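Local coordinates for protein Udp-n-acetylglucosamine pyrophosphorylase (Trypanosoma brucei, PDB 4BQH) that probably catalyses the formation of UDP-N-acetylglucosamine and diphosphate from UTP and N-acetylglucosamine 1-phosphate, the last step in making this nucleotide sugar, at residues A[34-46]-A[223-235]. Sequence-based numbering, arbitrary orientation.
Sequences ERASLTAQITNEL and IIMENRGRICAAP
Gln41 reaches its amide from helix 32-44 obliquely across Ile231 and grips that residue's backbone N and O. Ile231 N donates to a lone pair of Gln41 OE1 (2.8 Å, in the carbonyl plane), and Gln41 NE2 returns a nearly straight bond to Ile231 O (2.9 Å, 175°). With CG anti to the backbone N (chi1 -179°) and the chain extended beyond it, the amide reaches the strand, and two bonds fix its rotation. The same amide is a shelf for Arg230: the planes lie 16° apart, with Gln41 NE2 over the guanidinium centre. In-plane, that guanidinium meets Glu45 end-on, Arg230 NH2 to Glu45 OE1 at 2.8 Å and Arg230 NH1 to Glu45 OE2 at 3.0 Å, while Arg230 NE makes a weak salt-bridging bond to Glu226 OE1.

Farther back along the helix, Leu38 is the main apolar bump. Leu38 CD1 rests on Ile231 CG2 (3.7 Å), CD2 lies near Met225 CE, and the side chain also touches Ala26 of helix 21-29. Leu46, about 8 Å from the bound inhibitor, meets Ile231 tip to tip. The type I turn 227-230 brings Gly229 against the helix, and Ser37 OG donates in plane to Gly229 O (2.8 Å). The Glu34 carboxylate, whose OE1 also accepts from Ser31 N, sits over one face of the Arg228 guanidinium, offset toward its rim, a pairing of charges alone; a water links OE1 to Arg228 O.

The contact thus docks the N-terminal helices on a small antiparallel sheet, itself cross-linked by the Cys215-Cys232 disulfide. Stacked and bridged, the Arg230 guanidinium is held in orientation, its charge probably balanced by Glu45 and Glu226.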
ATOM      1  N   GLU A  34     -33.597   7.470  10.951  1.00 25.44           N
ATOM      2  CA  GLU A  34     -33.270   6.642   9.795  1.00 26.62           C
ATOM      3  C   GLU A  34     -32.786   7.506   8.669  1.00 26.61           C
ATOM      4  O   GLU A  34     -31.760   7.198   8.043  1.00 26.65           O
ATOM      5  CB  GLU A  34     -34.477   5.830   9.326  1.00 26.88           C
ATOM      6  CG  GLU A  34     -34.731   4.567  10.153  1.00 26.86           C
ATOM      7  CD  GLU A  34     -36.184   4.100  10.094  1.00 28.16           C
ATOM      8  OE1 GLU A  34     -36.934   4.521   9.177  1.00 28.08           O
ATOM      9  OE2 GLU A  34     -36.578   3.294  10.971  1.00 27.00           O
ATOM     10  N   ARG A  35     -33.557   8.556   8.387  1.00 25.33           N
ATOM     11  CA  ARG A  35     -33.217   9.546   7.377  1.00 26.41           C
ATOM     12  C   ARG A  35     -31.827  10.087   7.663  1.00 24.65           C
ATOM     13  O   ARG A  35     -30.999  10.186   6.756  1.00 24.32           O
ATOM     14  CB  ARG A  35     -34.228  10.704   7.367  1.00 28.10           C
ATOM     15  CG  ARG A  35     -35.615  10.377   6.828  1.00 31.33           C
ATOM     16  CD  ARG A  35     -36.526  11.603   6.905  1.00 33.39           C
ATOM     17  NE  ARG A  35     -37.945  11.246   6.805  1.00 35.13           N
ATOM     18  CZ  ARG A  35     -38.954  12.121   6.782  1.00 34.41           C
ATOM     19  N   ALA A  36     -31.557  10.407   8.929  1.00 21.89           N
ATOM     20  CA  ALA A  36     -30.267  10.985   9.294  1.00 20.70           C
ATOM     21  C   ALA A  36     -29.094  10.005   9.171  1.00 19.50           C
ATOM     22  O   ALA A  36     -28.020  10.380   8.684  1.00 19.05           O
ATOM     23  CB  ALA A  36     -30.312  11.598  10.682  1.00 20.31           C
ATOM     24  N   SER A  37     -29.263   8.759   9.606  1.00 18.31           N
ATOM     25  CA  SER A  37     -28.110   7.845   9.541  1.00 18.51           C
ATOM     26  C   SER A  37     -27.830   7.445   8.090  1.00 17.63           C
ATOM     27  O   SER A  37     -26.671   7.309   7.700  1.00 16.27           O
ATOM     28  CB  SER A  37     -28.298   6.606  10.420  1.00 19.61           C
ATOM     29  OG  SER A  37     -29.425   5.886   9.999  1.00 23.08           O
ATOM     30  N   LEU A  38     -28.889   7.260   7.301  1.00 16.80           N
ATOM     31  CA  LEU A  38     -28.729   6.939   5.889  1.00 17.44           C
ATOM     32  C   LEU A  38     -28.049   8.091   5.163  1.00 17.76           C
ATOM     33  O   LEU A  38     -27.167   7.877   4.318  1.00 15.91           O
ATOM     34  CB  LEU A  38     -30.094   6.631   5.278  1.00 19.25           C
ATOM     35  CG  LEU A  38     -30.257   5.693   4.094  1.00 21.56           C
ATOM     36  CD1 LEU A  38     -29.293   4.507   4.133  1.00 21.10           C
ATOM     37  CD2 LEU A  38     -31.703   5.204   4.116  1.00 21.26           C
ATOM     38  N   THR A  39     -28.467   9.319   5.489  1.00 16.84           N
ATOM     39  CA  THR A  39     -27.817  10.523   4.968  1.00 17.91           C
ATOM     40  C   THR A  39     -26.322  10.575   5.330  1.00 17.03           C
ATOM     41  O   THR A  39     -25.469  10.827   4.453  1.00 16.82           O
ATOM     42  CB  THR A  39     -28.556  11.805   5.444  1.00 18.36           C
ATOM     43  OG1 THR A  39     -29.899  11.819   4.915  1.00 19.52           O
ATOM     44  CG2 THR A  39     -27.829  13.044   4.972  1.00 20.25           C
ATOM     45  N   ALA A  40     -25.989  10.325   6.602  1.00 15.80           N
ATOM     46  CA  ALA A  40     -24.597  10.388   7.032  1.00 15.35           C
ATOM     47  C   ALA A  40     -23.782   9.340   6.265  1.00 15.58           C
ATOM     48  O   ALA A  40     -22.680   9.625   5.819  1.00 15.75           O
ATOM     49  CB  ALA A  40     -24.459  10.155   8.532  1.00 15.61           C
ATOM     50  N   GLN A  41     -24.349   8.145   6.111  1.00 14.71           N
ATOM     51  CA  GLN A  41     -23.615   7.067   5.429  1.00 14.05           C
ATOM     52  C   GLN A  41     -23.359   7.416   3.972  1.00 13.88           C
ATOM     53  O   GLN A  41     -22.224   7.346   3.519  1.00 13.79           O
ATOM     54  CB  GLN A  41     -24.340   5.737   5.535  1.00 13.95           C
ATOM     55  CG  GLN A  41     -23.584   4.597   4.848  1.00 14.09           C
ATOM     56  CD  GLN A  41     -24.406   3.322   4.727  1.00 14.22           C
ATOM     57  OE1 GLN A  41     -25.638   3.359   4.752  1.00 14.18           O
ATOM     58  NE2 GLN A  41     -23.719   2.176   4.588  1.00 13.78           N
ATOM     59  N   ILE A  42     -24.399   7.797   3.248  1.00 13.16           N
ATOM     60  CA  ILE A  42     -24.249   8.072   1.813  1.00 14.57           C
ATOM     61  C   ILE A  42     -23.334   9.286   1.591  1.00 14.90           C
ATOM     62  O   ILE A  42     -22.544   9.305   0.647  1.00 14.94           O
ATOM     63  CB  ILE A  42     -25.614   8.243   1.123  1.00 14.89           C
ATOM     64  CG1 ILE A  42     -26.408   6.932   1.170  1.00 15.51           C
ATOM     65  CG2 ILE A  42     -25.477   8.732  -0.316  1.00 14.69           C
ATOM     66  CD1 ILE A  42     -27.885   7.133   0.884  1.00 16.09           C
ATOM     67  N   THR A  43     -23.412  10.258   2.498  1.00 15.40           N
ATOM     68  CA  THR A  43     -22.558  11.464   2.460  1.00 15.89           C
ATOM     69  C   THR A  43     -21.082  11.216   2.801  1.00 16.30           C
ATOM     70  O   THR A  43     -20.184  11.641   2.060  1.00 16.92           O
ATOM     71  CB  THR A  43     -23.143  12.573   3.386  1.00 16.72           C
ATOM     72  OG1 THR A  43     -24.477  12.879   2.960  1.00 16.78           O
ATOM     73  CG2 THR A  43     -22.314  13.834   3.318  1.00 17.14           C
ATOM     74  N   ASN A  44     -20.835  10.536   3.917  1.00 16.49           N
ATOM     75  CA  ASN A  44     -19.504  10.411   4.498  1.00 16.86           C
ATOM     76  C   ASN A  44     -18.783   9.122   4.173  1.00 16.47           C
ATOM     77  O   ASN A  44     -17.548   9.086   4.239  1.00 16.95           O
ATOM     78  CB  ASN A  44     -19.575  10.550   6.013  1.00 18.31           C
ATOM     79  CG  ASN A  44     -20.235  11.840   6.434  1.00 20.49           C
ATOM     80  OD1 ASN A  44     -20.140  12.853   5.730  1.00 23.15           O
ATOM     81  ND2 ASN A  44     -20.929  11.807   7.562  1.00 21.64           N
ATOM     82  N   GLU A  45     -19.539   8.064   3.872  1.00 14.93           N
ATOM     83  CA  GLU A  45     -18.924   6.749   3.619  1.00 14.71           C
ATOM     84  C   GLU A  45     -19.022   6.342   2.162  1.00 13.66           C
ATOM     85  O   GLU A  45     -18.275   5.464   1.737  1.00 14.63           O
ATOM     86  CB  GLU A  45     -19.578   5.649   4.462  1.00 15.22           C
ATOM     87  CG  GLU A  45     -19.458   5.888   5.955  1.00 17.63           C
ATOM     88  CD  GLU A  45     -20.105   4.762   6.737  1.00 18.71           C
ATOM     89  OE1 GLU A  45     -19.715   3.589   6.542  1.00 20.00           O
ATOM     90  OE2 GLU A  45     -21.009   5.044   7.535  1.00 19.28           O
ATOM     91  N   LEU A  46     -19.978   6.916   1.432  1.00 12.75           N
ATOM     92  CA  LEU A  46     -20.103   6.666  -0.019  1.00 12.71           C
ATOM     93  C   LEU A  46     -20.010   7.958  -0.836  1.00 13.01           C
ATOM     94  O   LEU A  46     -20.652   8.100  -1.883  1.00 12.52           O
ATOM     95  CB  LEU A  46     -21.402   5.906  -0.357  1.00 13.24           C
ATOM     96  CG  LEU A  46     -21.358   4.463   0.170  1.00 13.00           C
ATOM     97  CD1 LEU A  46     -22.208   4.411   1.414  1.00 14.29           C
ATOM     98  CD2 LEU A  46     -21.834   3.465  -0.884  1.00 13.83           C
ATOM     99  N   ILE A 223     -29.951  -2.609  -4.135  1.00 12.66           N
ATOM    100  CA  ILE A 223     -29.017  -2.470  -3.025  1.00 12.18           C
ATOM    101  C   ILE A 223     -29.656  -3.089  -1.783  1.00 12.65           C
ATOM    102  O   ILE A 223     -30.843  -2.832  -1.477  1.00 13.14           O
ATOM    103  CB  ILE A 223     -28.629  -0.995  -2.785  1.00 12.07           C
ATOM    104  CG1 ILE A 223     -27.735  -0.509  -3.936  1.00 12.63           C
ATOM    105  CG2 ILE A 223     -27.864  -0.825  -1.476  1.00 12.89           C
ATOM    106  CD1 ILE A 223     -27.431   0.983  -3.941  1.00 11.63           C
ATOM    107  N   ILE A 224     -28.878  -3.904  -1.076  1.00 11.65           N
ATOM    108  CA  ILE A 224     -29.364  -4.537   0.137  1.00 12.28           C
ATOM    109  C   ILE A 224     -29.286  -3.540   1.292  1.00 13.18           C
ATOM    110  O   ILE A 224     -28.341  -2.763   1.382  1.00 12.82           O
ATOM    111  CB  ILE A 224     -28.545  -5.796   0.458  1.00 12.13           C
ATOM    112  CG1 ILE A 224     -28.738  -6.856  -0.641  1.00 11.93           C
ATOM    113  CG2 ILE A 224     -28.919  -6.356   1.844  1.00 12.60           C
ATOM    114  CD1 ILE A 224     -27.664  -7.932  -0.668  1.00 11.29           C
ATOM    115  N   MET A 225     -30.308  -3.547   2.155  1.00 13.76           N
ATOM    116  CA  MET A 225     -30.307  -2.755   3.377  1.00 15.34           C
ATOM    117  C   MET A 225     -29.795  -3.587   4.546  1.00 15.37           C
ATOM    118  O   MET A 225     -30.288  -4.701   4.783  1.00 15.13           O
ATOM    119  CB  MET A 225     -31.735  -2.254   3.693  1.00 17.58           C
ATOM    120  CG  MET A 225     -32.408  -1.454   2.580  1.00 21.07           C
ATOM    121  SD  MET A 225     -31.488   0.052   2.215  1.00 26.68           S
ATOM    122  CE  MET A 225     -31.860   1.041   3.676  1.00 22.14           C
ATOM    123  N   GLU A 226     -28.795  -3.070   5.259  1.00 15.23           N
ATOM    124  CA  GLU A 226     -28.358  -3.692   6.507  1.00 17.06           C
ATOM    125  C   GLU A 226     -29.464  -3.521   7.569  1.00 16.38           C
ATOM    126  O   GLU A 226     -29.778  -4.449   8.337  1.00 16.18           O
ATOM    127  CB  GLU A 226     -27.056  -3.070   6.989  1.00 19.94           C
ATOM    128  CG  GLU A 226     -26.457  -3.774   8.202  1.00 24.90           C
ATOM    129  CD  GLU A 226     -25.058  -3.295   8.553  1.00 29.40           C
ATOM    130  OE1 GLU A 226     -24.503  -2.422   7.847  1.00 31.07           O
ATOM    131  OE2 GLU A 226     -24.506  -3.806   9.547  1.00 34.97           O
ATOM    132  N   ASN A 227     -30.034  -2.325   7.585  1.00 14.81           N
ATOM    133  CA  ASN A 227     -31.201  -1.992   8.440  1.00 14.20           C
ATOM    134  C   ASN A 227     -31.891  -0.765   7.855  1.00 13.60           C
ATOM    135  O   ASN A 227     -31.487  -0.268   6.807  1.00 12.33           O
ATOM    136  CB  ASN A 227     -30.782  -1.792   9.916  1.00 14.07           C
ATOM    137  CG  ASN A 227     -29.741  -0.701  10.104  1.00 15.03           C
ATOM    138  OD1 ASN A 227     -29.989   0.467   9.830  1.00 15.20           O
ATOM    139  ND2 ASN A 227     -28.575  -1.081  10.603  1.00 15.34           N
ATOM    140  N   ARG A 228     -32.938  -0.258   8.508  1.00 13.32           N
ATOM    141  CA  ARG A 228     -33.699   0.813   7.905  1.00 14.86           C
ATOM    142  C   ARG A 228     -32.882   2.108   7.765  1.00 14.72           C
ATOM    143  O   ARG A 228     -33.271   2.998   7.002  1.00 17.44           O
ATOM    144  CB  ARG A 228     -35.025   1.028   8.661  1.00 16.43           C
ATOM    145  CG  ARG A 228     -36.004  -0.123   8.417  1.00 19.49           C
ATOM    146  CD  ARG A 228     -37.331   0.140   9.078  1.00 23.26           C
ATOM    147  NE  ARG A 228     -37.948   1.335   8.513  1.00 26.57           N
ATOM    148  CZ  ARG A 228     -39.136   1.806   8.860  1.00 28.57           C
ATOM    149  NH1 ARG A 228     -39.889   1.195   9.804  1.00 28.38           N
ATOM    150  NH2 ARG A 228     -39.563   2.904   8.269  1.00 28.92           N
ATOM    151  N   GLY A 229     -31.768   2.205   8.479  1.00 14.31           N
ATOM    152  CA  GLY A 229     -30.934   3.399   8.449  1.00 14.76           C
ATOM    153  C   GLY A 229     -29.540   3.178   7.861  1.00 14.91           C
ATOM    154  O   GLY A 229     -28.656   4.011   8.037  1.00 14.73           O
ATOM    155  N   ARG A 230     -29.343   2.071   7.162  1.00 13.87           N
ATOM    156  CA  ARG A 230     -27.998   1.750   6.666  1.00 13.90           C
ATOM    157  C   ARG A 230     -28.046   0.795   5.492  1.00 14.09           C
ATOM    158  O   ARG A 230     -28.687  -0.257   5.569  1.00 12.79           O
ATOM    159  CB  ARG A 230     -27.141   1.155   7.786  1.00 15.01           C
ATOM    160  CG  ARG A 230     -25.673   0.983   7.407  1.00 15.58           C
ATOM    161  CD  ARG A 230     -24.791   0.711   8.616  1.00 17.15           C
ATOM    162  NE  ARG A 230     -23.378   0.639   8.210  1.00 18.51           N
ATOM    163  CZ  ARG A 230     -22.609   1.709   8.012  1.00 18.90           C
ATOM    164  NH1 ARG A 230     -23.114   2.931   8.161  1.00 17.71           N
ATOM    165  NH2 ARG A 230     -21.343   1.552   7.651  1.00 19.90           N
ATOM    166  N   ILE A 231     -27.375   1.164   4.400  1.00 13.12           N
ATOM    167  CA  ILE A 231     -27.242   0.243   3.282  1.00 14.05           C
ATOM    168  C   ILE A 231     -26.063  -0.684   3.499  1.00 13.78           C
ATOM    169  O   ILE A 231     -25.100  -0.351   4.183  1.00 13.36           O
ATOM    170  CB  ILE A 231     -27.109   0.945   1.909  1.00 15.86           C
ATOM    171  CG1 ILE A 231     -25.748   1.597   1.739  1.00 16.31           C
ATOM    172  CG2 ILE A 231     -28.241   1.927   1.658  1.00 16.61           C
ATOM    173  CD1 ILE A 231     -25.399   1.806   0.273  1.00 17.54           C
ATOM    174  N   CYS A 232     -26.169  -1.871   2.923  1.00 14.46           N
ATOM    175  CA  CYS A 232     -25.086  -2.806   2.916  1.00 15.37           C
ATOM    176  C   CYS A 232     -24.010  -2.232   1.986  1.00 13.64           C
ATOM    177  O   CYS A 232     -24.279  -1.899   0.835  1.00 13.66           O
ATOM    178  CB  CYS A 232     -25.562  -4.149   2.379  1.00 18.12           C
ATOM    179  SG  CYS A 232     -24.298  -5.367   2.716  1.00 28.27           S
ATOM    180  N   ALA A 233     -22.809  -2.073   2.522  1.00 13.02           N
ATOM    181  CA  ALA A 233     -21.656  -1.600   1.733  1.00 12.89           C
ATOM    182  C   ALA A 233     -20.389  -2.183   2.333  1.00 13.03           C
ATOM    183  O   ALA A 233     -20.355  -2.593   3.507  1.00 13.50           O
ATOM    184  CB  ALA A 233     -21.599  -0.064   1.672  1.00 12.60           C
ATOM    185  N   ALA A 234     -19.347  -2.271   1.513  1.00 12.30           N
ATOM    186  CA  ALA A 234     -18.138  -2.985   1.927  1.00 12.51           C
ATOM    187  C   ALA A 234     -16.940  -2.256   1.362  1.00 12.01           C
ATOM    188  O   ALA A 234     -17.093  -1.507   0.403  1.00 10.97           O
ATOM    189  CB  ALA A 234     -18.180  -4.407   1.404  1.00 13.65           C
ATOM    190  N   PRO A 235     -15.741  -2.477   1.955  1.00 13.21           N
ATOM    191  CA  PRO A 235     -14.534  -1.869   1.412  1.00 12.73           C
ATOM    192  C   PRO A 235     -14.403  -2.273  -0.045  1.00 12.46           C
ATOM    193  O   PRO A 235     -14.632  -3.450  -0.383  1.00 12.63           O
ATOM    194  CB  PRO A 235     -13.416  -2.510   2.248  1.00 13.32           C
ATOM    195  CG  PRO A 235     -14.059  -2.770   3.573  1.00 14.61           C
ATOM    196  CD  PRO A 235     -15.460  -3.230   3.199  1.00 13.43           C
TER
HETATM  197  O   HOH W   1     -36.115   4.021   6.418  1.00 34.19           O